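Local coordinates for protein CHAD domain (Ricinus communis, PDB 6QV5) that probably binds inorganic polyphosphate, as a plant CHAD domain with an all-helical fold built from four-helix bundles, and also carries a zinc ion, at residues L34-E39 / V64-S69; I88-T93 / S146-R151. All coordinates share one frame; numbering follows the deposited sequence.

Overall arrangement
Contact 1 (34-39 with 64-69) lies in the interior, its centre about 11 Å from the centre of the chain, whereas contact 2 (88-93 with 146-151) sits farther out, about 17 Å from it, and is only partly buried. The first joins helices 26-42 and 54-73, nearly antiparallel and close, through leucines, a cysteine and an arginine-asparagine hydrogen bond; the second joins helices 82-108 and 147-163, wider apart and more steeply crossed, by an arginine laid on a tryptophan. The centres of contact 1 and contact 2 are about 14 Å apart. Successive helices 54-73 and 82-108 link them: Val64 packs on Leu91 and Gly92, and Arg68 probably hydrogen-bonds to Ser89.

Contact 1. Residues L34-E39 / V64-S69; sequences LGNCLE and VRRLRS
Leu67 and Cys37 meet where the two segments come closest, their CA atoms 5.2 Å apart. Leu67 holds CG anti to its backbone N, on the side of segment 34-39. Its CD1 lies 3.8 Å from Cys37 CB, and Leu34 CD2 and Leu38 CD2 also pack against it. Leu34 crosses the Leu67 side chain at about a right angle; Leu38 approaches it more obliquely. Cys37 SG is directed at the opposite backbone, 3.7 Å from Arg66 O, and also lies over one face of the Arg66 guanidinium. The arginine chain is bent at chi3, which turns NE, and the guanidinium lies beside Asn36. Its NH1 donates to Asn36 OD1 at 2.8 Å, with an N-H...O angle of 146°. The amide and guanidinium planes are 70° apart. The other branch of the amide, ND2, bonds to Gln16 O, and Arg66 NH2 makes a weak bond to His40. This is antiparallel packing in the CHAD helical bundle, a buried polar pair beside an apolar cluster; the segment axes run at 157°, 8.6 Å apart. Phe217 and Tyr213 of helix 198-217 pack on the arginine, while helix 147-163 meets the leucines through Trp159, Met160, Met153 and Leu156.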
ATOM      1  N   LEU A  34      15.038  -3.825  -3.831  1.00 65.64           N
ATOM      2  CA  LEU A  34      14.358  -3.308  -5.021  1.00 65.25           C
ATOM      3  C   LEU A  34      14.000  -4.403  -6.021  1.00 67.92           C
ATOM      4  O   LEU A  34      12.949  -4.321  -6.655  1.00 67.39           O
ATOM      5  CB  LEU A  34      15.156  -2.184  -5.699  1.00 65.43           C
ATOM      6  CG  LEU A  34      15.211  -0.829  -4.981  1.00 70.29           C
ATOM      7  CD1 LEU A  34      16.109   0.118  -5.723  1.00 70.49           C
ATOM      8  CD2 LEU A  34      13.825  -0.192  -4.857  1.00 72.94           C
ATOM      9  N   GLY A  35      14.861  -5.420  -6.124  1.00 63.66           N
ATOM     10  CA  GLY A  35      14.656  -6.581  -6.986  1.00 62.98           C
ATOM     11  C   GLY A  35      13.472  -7.414  -6.535  1.00 65.28           C
ATOM     12  O   GLY A  35      12.730  -7.938  -7.368  1.00 64.85           O
ATOM     13  N   ASN A  36      13.281  -7.515  -5.204  1.00 60.90           N
ATOM     14  CA  ASN A  36      12.170  -8.219  -4.560  1.00 60.33           C
ATOM     15  C   ASN A  36      10.858  -7.473  -4.850  1.00 63.20           C
ATOM     16  O   ASN A  36       9.828  -8.111  -5.075  1.00 62.62           O
ATOM     17  CB  ASN A  36      12.412  -8.312  -3.048  1.00 60.65           C
ATOM     18  CG  ASN A  36      11.420  -9.175  -2.311  1.00 79.42           C
ATOM     19  OD1 ASN A  36      10.325  -8.736  -1.949  1.00 71.03           O
ATOM     20  ND2 ASN A  36      11.792 -10.422  -2.064  1.00 71.78           N
ATOM     21  N   CYS A  37      10.912  -6.122  -4.854  1.00 59.15           N
ATOM     22  CA  CYS A  37       9.780  -5.241  -5.137  1.00 58.69           C
ATOM     23  C   CYS A  37       9.366  -5.345  -6.600  1.00 62.06           C
ATOM     24  O   CYS A  37       8.176  -5.484  -6.881  1.00 61.71           O
ATOM     25  CB  CYS A  37      10.095  -3.800  -4.748  1.00 58.92           C
ATOM     26  SG  CYS A  37      10.152  -3.507  -2.964  1.00 62.71           S
ATOM     27  N   LEU A  38      10.347  -5.295  -7.528  1.00 58.27           N
ATOM     28  CA  LEU A  38      10.111  -5.399  -8.970  1.00 57.80           C
ATOM     29  C   LEU A  38       9.570  -6.771  -9.361  1.00 60.86           C
ATOM     30  O   LEU A  38       8.697  -6.838 -10.223  1.00 60.34           O
ATOM     31  CB  LEU A  38      11.365  -5.043  -9.784  1.00 57.88           C
ATOM     32  CG  LEU A  38      11.810  -3.572  -9.759  1.00 62.71           C
ATOM     33  CD1 LEU A  38      13.250  -3.434 -10.225  1.00 62.98           C
ATOM     34  CD2 LEU A  38      10.892  -2.686 -10.595  1.00 64.98           C
ATOM     35  N   GLU A  39      10.045  -7.853  -8.698  1.00 56.90           N
ATOM     36  CA  GLU A  39       9.575  -9.228  -8.923  1.00 56.41           C
ATOM     37  C   GLU A  39       8.109  -9.356  -8.478  1.00 58.72           C
ATOM     38  O   GLU A  39       7.314  -9.979  -9.182  1.00 58.34           O
ATOM     39  CB  GLU A  39      10.465 -10.244  -8.182  1.00 57.91           C
ATOM     40  CG  GLU A  39      10.098 -11.703  -8.421  1.00 69.96           C
ATOM     41  CD  GLU A  39      10.688 -12.714  -7.453  1.00 95.87           C
ATOM     42  OE1 GLU A  39      10.739 -12.428  -6.235  1.00 92.96           O
ATOM     43  OE2 GLU A  39      11.082 -13.808  -7.917  1.00 91.91           O
ATOM     44  N   VAL A  64       3.801  -2.194  -5.912  1.00 51.65           N
ATOM     45  CA  VAL A  64       4.064  -0.819  -6.351  1.00 51.82           C
ATOM     46  C   VAL A  64       4.287   0.069  -5.115  1.00 56.90           C
ATOM     47  O   VAL A  64       5.235   0.858  -5.100  1.00 56.90           O
ATOM     48  CB  VAL A  64       2.957  -0.285  -7.309  1.00 55.73           C
ATOM     49  CG1 VAL A  64       3.109   1.211  -7.586  1.00 55.53           C
ATOM     50  CG2 VAL A  64       2.952  -1.065  -8.622  1.00 55.57           C
ATOM     51  N   ARG A  65       3.442  -0.101  -4.073  1.00 54.09           N
ATOM     52  CA  ARG A  65       3.535   0.623  -2.801  1.00 54.40           C
ATOM     53  C   ARG A  65       4.844   0.307  -2.077  1.00 59.17           C
ATOM     54  O   ARG A  65       5.482   1.225  -1.556  1.00 59.27           O
ATOM     55  CB  ARG A  65       2.345   0.294  -1.891  1.00 54.43           C
ATOM     56  CG  ARG A  65       1.148   1.194  -2.109  1.00 64.69           C
ATOM     57  CD  ARG A  65       0.250   1.190  -0.891  1.00 73.82           C
ATOM     58  NE  ARG A  65      -1.121   1.570  -1.228  1.00 82.45           N
ATOM     59  CZ  ARG A  65      -2.077   0.705  -1.557  1.00 97.93           C
ATOM     60  NH1 ARG A  65      -1.823  -0.597  -1.589  1.00 86.41           N
ATOM     61  NH2 ARG A  65      -3.297   1.137  -1.848  1.00 84.33           N
ATOM     62  N   ARG A  66       5.247  -0.987  -2.063  1.00 55.89           N
ATOM     63  CA  ARG A  66       6.489  -1.478  -1.452  1.00 55.65           C
ATOM     64  C   ARG A  66       7.705  -0.876  -2.155  1.00 60.55           C
ATOM     65  O   ARG A  66       8.671  -0.509  -1.488  1.00 60.10           O
ATOM     66  CB  ARG A  66       6.559  -3.014  -1.504  1.00 54.23           C
ATOM     67  CG  ARG A  66       5.727  -3.705  -0.437  1.00 58.95           C
ATOM     68  CD  ARG A  66       5.759  -5.216  -0.559  1.00 63.08           C
ATOM     69  NE  ARG A  66       7.022  -5.779  -0.080  1.00 68.25           N
ATOM     70  CZ  ARG A  66       7.957  -6.308  -0.862  1.00 83.24           C
ATOM     71  NH1 ARG A  66       9.075  -6.788  -0.337  1.00 70.61           N
ATOM     72  NH2 ARG A  66       7.780  -6.367  -2.176  1.00 71.85           N
ATOM     73  N   LEU A  67       7.639  -0.755  -3.497  1.00 58.07           N
ATOM     74  CA  LEU A  67       8.691  -0.174  -4.329  1.00 58.38           C
ATOM     75  C   LEU A  67       8.860   1.322  -4.033  1.00 63.84           C
ATOM     76  O   LEU A  67       9.992   1.774  -3.857  1.00 63.34           O
ATOM     77  CB  LEU A  67       8.388  -0.416  -5.824  1.00 58.35           C
ATOM     78  CG  LEU A  67       9.392   0.138  -6.845  1.00 62.84           C
ATOM     79  CD1 LEU A  67      10.619  -0.758  -6.969  1.00 62.94           C
ATOM     80  CD2 LEU A  67       8.740   0.311  -8.201  1.00 65.03           C
ATOM     81  N   ARG A  68       7.740   2.074  -3.961  1.00 62.06           N
ATOM     82  CA  ARG A  68       7.738   3.512  -3.681  1.00 62.75           C
ATOM     83  C   ARG A  68       8.307   3.828  -2.291  1.00 68.11           C
ATOM     84  O   ARG A  68       9.086   4.775  -2.162  1.00 67.94           O
ATOM     85  CB  ARG A  68       6.337   4.112  -3.856  1.00 63.82           C
ATOM     86  CG  ARG A  68       6.375   5.572  -4.290  1.00 77.22           C
ATOM     87  CD  ARG A  68       5.155   6.345  -3.831  1.00 90.68           C
ATOM     88  NE  ARG A  68       3.999   6.133  -4.703  1.00101.46           N
ATOM     89  CZ  ARG A  68       3.700   6.890  -5.755  1.00115.97           C
ATOM     90  NH1 ARG A  68       4.477   7.914  -6.087  1.00102.64           N
ATOM     91  NH2 ARG A  68       2.621   6.629  -6.481  1.00102.95           N
ATOM     92  N   SER A  69       7.945   3.018  -1.269  1.00 65.29           N
ATOM     93  CA  SER A  69       8.442   3.176   0.102  1.00 65.47           C
ATOM     94  C   SER A  69       9.934   2.837   0.191  1.00 69.42           C
ATOM     95  O   SER A  69      10.655   3.482   0.954  1.00 69.01           O
ATOM     96  CB  SER A  69       7.628   2.339   1.086  1.00 69.52           C
ATOM     97  OG  SER A  69       7.748   0.949   0.832  1.00 80.17           O
TER

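Contact 2. Residues I88-T93 / S146-R151; sequences ISWLGT and SPRYTR
Trp90 and Arg148 both carry CG anti to the backbone N (chi1 -164° in the arginine), and the arginine chain, extended from CG to NE, crosses one face of the indole obliquely. CB and CG lie by the far rim of the six-membered ring, at CH2 and CZ3. Next, CD stands over the centre of that ring, 3.6 Å from its centroid, in a CH-pi contact. Finally the guanidinium stacks flat on the five-membered end, its plane only 10° from that of the indole and CZ 3.8 Å from the five-membered ring centroid, a cation-pi interaction. NH1 makes the shortest approach, 3.3 Å to Trp90 CD1. A salt bridge from Arg148 NE to Asp87 probably offsets the charge and helps fix the guanidinium over the ring. At the edge of the indole, near its plane, Ser146 OG lies 3.7 Å from Trp90 CH2; this N-cap residue directs its hydroxyl hydrogen bond to Ala143 O. Deeper in, Leu91 CD2 lies at the edge of the Tyr149 ring, in its plane, and Leu91 CD1 is 3.7 Å from Tyr149 CD1. The tyrosine hydroxyl is hydrogen-bonded to Glu45. The contact is thus a cation-pi stack at the outer side of the CHAD fold, away from the zinc site, with the leucine-tyrosine pair on its buried side. It joins helices 82-108 and 147-163, the axes of the two segments crossing at 121° and 10.8 Å apart, while helix 122-145 adds Ala143 and Leu144, and helix 54-73 packs Met60 on Tyr149.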
ATOM      1  N   ILE A  88       6.071   5.883 -11.928  1.00 69.26           N
ATOM      2  CA  ILE A  88       5.721   5.048 -10.768  1.00 68.51           C
ATOM      3  C   ILE A  88       4.389   5.559 -10.194  1.00 70.79           C
ATOM      4  O   ILE A  88       3.516   4.754  -9.859  1.00 70.29           O
ATOM      5  CB  ILE A  88       6.875   5.001  -9.719  1.00 71.60           C
ATOM      6  CG1 ILE A  88       8.058   4.159 -10.247  1.00 72.05           C
ATOM      7  CG2 ILE A  88       6.401   4.467  -8.350  1.00 72.27           C
ATOM      8  CD1 ILE A  88       9.426   4.562  -9.719  1.00 79.30           C
ATOM      9  N   SER A  89       4.229   6.900 -10.139  1.00 66.21           N
ATOM     10  CA  SER A  89       3.016   7.578  -9.677  1.00 65.41           C
ATOM     11  C   SER A  89       1.844   7.289 -10.617  1.00 67.01           C
ATOM     12  O   SER A  89       0.722   7.108 -10.146  1.00 66.61           O
ATOM     13  CB  SER A  89       3.252   9.081  -9.558  1.00 69.53           C
ATOM     14  OG  SER A  89       4.233   9.360  -8.572  1.00 79.50           O
ATOM     15  N   TRP A  90       2.118   7.208 -11.938  1.00 61.65           N
ATOM     16  CA  TRP A  90       1.137   6.884 -12.976  1.00 60.46           C
ATOM     17  C   TRP A  90       0.667   5.432 -12.816  1.00 63.18           C
ATOM     18  O   TRP A  90      -0.536   5.181 -12.851  1.00 63.09           O
ATOM     19  CB  TRP A  90       1.721   7.145 -14.382  1.00 58.78           C
ATOM     20  CG  TRP A  90       1.020   6.420 -15.494  1.00 59.45           C
ATOM     21  CD1 TRP A  90      -0.175   6.748 -16.064  1.00 62.26           C
ATOM     22  CD2 TRP A  90       1.471   5.232 -16.159  1.00 59.13           C
ATOM     23  NE1 TRP A  90      -0.497   5.838 -17.045  1.00 61.64           N
ATOM     24  CE2 TRP A  90       0.495   4.896 -17.123  1.00 62.99           C
ATOM     25  CE3 TRP A  90       2.604   4.410 -16.026  1.00 60.31           C
ATOM     26  CZ2 TRP A  90       0.624   3.781 -17.960  1.00 62.28           C
ATOM     27  CZ3 TRP A  90       2.727   3.303 -16.849  1.00 61.76           C
ATOM     28  CH2 TRP A  90       1.748   3.001 -17.806  1.00 62.41           C
ATOM     29  N   LEU A  91       1.617   4.490 -12.621  1.00 58.61           N
ATOM     30  CA  LEU A  91       1.352   3.061 -12.422  1.00 57.84           C
ATOM     31  C   LEU A  91       0.551   2.817 -11.131  1.00 61.21           C
ATOM     32  O   LEU A  91      -0.354   1.980 -11.123  1.00 60.76           O
ATOM     33  CB  LEU A  91       2.676   2.266 -12.423  1.00 57.64           C
ATOM     34  CG  LEU A  91       2.618   0.744 -12.203  1.00 61.85           C
ATOM     35  CD1 LEU A  91       1.843   0.042 -13.307  1.00 61.80           C
ATOM     36  CD2 LEU A  91       4.010   0.160 -12.099  1.00 63.72           C
ATOM     37  N   GLY A  92       0.884   3.566 -10.076  1.00 57.33           N
ATOM     38  CA  GLY A  92       0.213   3.504  -8.783  1.00 56.94           C
ATOM     39  C   GLY A  92      -1.224   3.982  -8.851  1.00 60.50           C
ATOM     40  O   GLY A  92      -2.099   3.404  -8.203  1.00 60.00           O
ATOM     41  N   THR A  93      -1.476   5.030  -9.662  1.00 57.06           N
ATOM     42  CA  THR A  93      -2.800   5.620  -9.891  1.00 56.83           C
ATOM     43  C   THR A  93      -3.672   4.675 -10.736  1.00 60.36           C
ATOM     44  O   THR A  93      -4.853   4.511 -10.429  1.00 60.24           O
ATOM     45  CB  THR A  93      -2.650   7.032 -10.499  1.00 65.45           C
ATOM     46  OG1 THR A  93      -1.857   7.833  -9.619  1.00 65.73           O
ATOM     47  CG2 THR A  93      -3.987   7.726 -10.750  1.00 63.75           C
ATOM     48  N   SER A 146       0.876  -1.089 -22.483  1.00 59.79           N
ATOM     49  CA  SER A 146       1.436   0.109 -23.105  1.00 59.59           C
ATOM     50  C   SER A 146       2.970   0.127 -22.987  1.00 63.44           C
ATOM     51  O   SER A 146       3.494  -0.389 -21.995  1.00 62.88           O
ATOM     52  CB  SER A 146       0.836   1.367 -22.478  1.00 63.21           C
ATOM     53  OG  SER A 146       1.355   1.633 -21.186  1.00 71.39           O
ATOM     54  N   PRO A 147       3.711   0.727 -23.959  1.00 59.97           N
ATOM     55  CA  PRO A 147       5.181   0.756 -23.847  1.00 59.66           C
ATOM     56  C   PRO A 147       5.713   1.536 -22.641  1.00 62.84           C
ATOM     57  O   PRO A 147       6.848   1.297 -22.238  1.00 62.85           O
ATOM     58  CB  PRO A 147       5.634   1.377 -25.178  1.00 61.46           C
ATOM     59  CG  PRO A 147       4.463   1.235 -26.097  1.00 65.92           C
ATOM     60  CD  PRO A 147       3.267   1.375 -25.210  1.00 61.47           C
ATOM     61  N   ARG A 148       4.890   2.437 -22.053  1.00 58.42           N
ATOM     62  CA  ARG A 148       5.243   3.249 -20.884  1.00 57.89           C
ATOM     63  C   ARG A 148       5.578   2.374 -19.664  1.00 61.58           C
ATOM     64  O   ARG A 148       6.516   2.693 -18.930  1.00 61.44           O
ATOM     65  CB  ARG A 148       4.115   4.244 -20.546  1.00 57.81           C
ATOM     66  CG  ARG A 148       4.558   5.368 -19.614  1.00 65.80           C
ATOM     67  CD  ARG A 148       3.422   6.273 -19.188  1.00 70.38           C
ATOM     68  NE  ARG A 148       3.875   7.240 -18.187  1.00 77.04           N
ATOM     69  CZ  ARG A 148       3.127   8.218 -17.686  1.00 90.75           C
ATOM     70  NH1 ARG A 148       1.873   8.379 -18.092  1.00 77.91           N
ATOM     71  NH2 ARG A 148       3.628   9.046 -16.779  1.00 76.80           N
ATOM     72  N   TYR A 149       4.825   1.272 -19.464  1.00 57.39           N
ATOM     73  CA  TYR A 149       5.045   0.351 -18.350  1.00 56.90           C
ATOM     74  C   TYR A 149       6.328  -0.471 -18.503  1.00 62.02           C
ATOM     75  O   TYR A 149       7.134  -0.511 -17.570  1.00 61.85           O
ATOM     76  CB  TYR A 149       3.826  -0.567 -18.124  1.00 57.23           C
ATOM     77  CG  TYR A 149       4.084  -1.663 -17.112  1.00 57.50           C
ATOM     78  CD1 TYR A 149       4.184  -1.375 -15.754  1.00 59.09           C
ATOM     79  CD2 TYR A 149       4.280  -2.981 -17.517  1.00 57.78           C
ATOM     80  CE1 TYR A 149       4.449  -2.375 -14.821  1.00 58.92           C
ATOM     81  CE2 TYR A 149       4.545  -3.989 -16.593  1.00 58.46           C
ATOM     82  CZ  TYR A 149       4.625  -3.681 -15.245  1.00 64.17           C
ATOM     83  OH  TYR A 149       4.893  -4.665 -14.327  1.00 63.78           O
ATOM     84  N   THR A 150       6.492  -1.156 -19.655  1.00 59.36           N
ATOM     85  CA  THR A 150       7.646  -2.012 -19.946  1.00 59.70           C
ATOM     86  C   THR A 150       8.959  -1.227 -19.939  1.00 64.68           C
ATOM     87  O   THR A 150       9.965  -1.752 -19.460  1.00 64.21           O
ATOM     88  CB  THR A 150       7.441  -2.821 -21.227  1.00 67.28           C
ATOM     89  OG1 THR A 150       7.051  -1.943 -22.282  1.00 69.16           O
ATOM     90  CG2 THR A 150       6.408  -3.931 -21.055  1.00 64.92           C
ATOM     91  N   ARG A 151       8.939   0.036 -20.423  1.00 62.04           N
ATOM     92  CA  ARG A 151      10.114   0.912 -20.411  1.00 62.31           C
ATOM     93  C   ARG A 151      10.489   1.274 -18.977  1.00 65.94           C
ATOM     94  O   ARG A 151      11.669   1.250 -18.644  1.00 65.65           O
ATOM     95  CB  ARG A 151       9.901   2.180 -21.256  1.00 63.93           C
ATOM     96  CG  ARG A 151      10.070   1.943 -22.748  1.00 78.26           C
ATOM     97  CD  ARG A 151      10.063   3.228 -23.550  1.00 91.79           C
ATOM     98  NE  ARG A 151      11.382   3.863 -23.573  1.00101.64           N
ATOM     99  CZ  ARG A 151      11.704   4.903 -24.337  1.00116.20           C
ATOM    100  NH1 ARG A 151      12.928   5.410 -24.295  1.00103.14           N
ATOM    101  NH2 ARG A 151      10.805   5.440 -25.153  1.00103.70           N
TER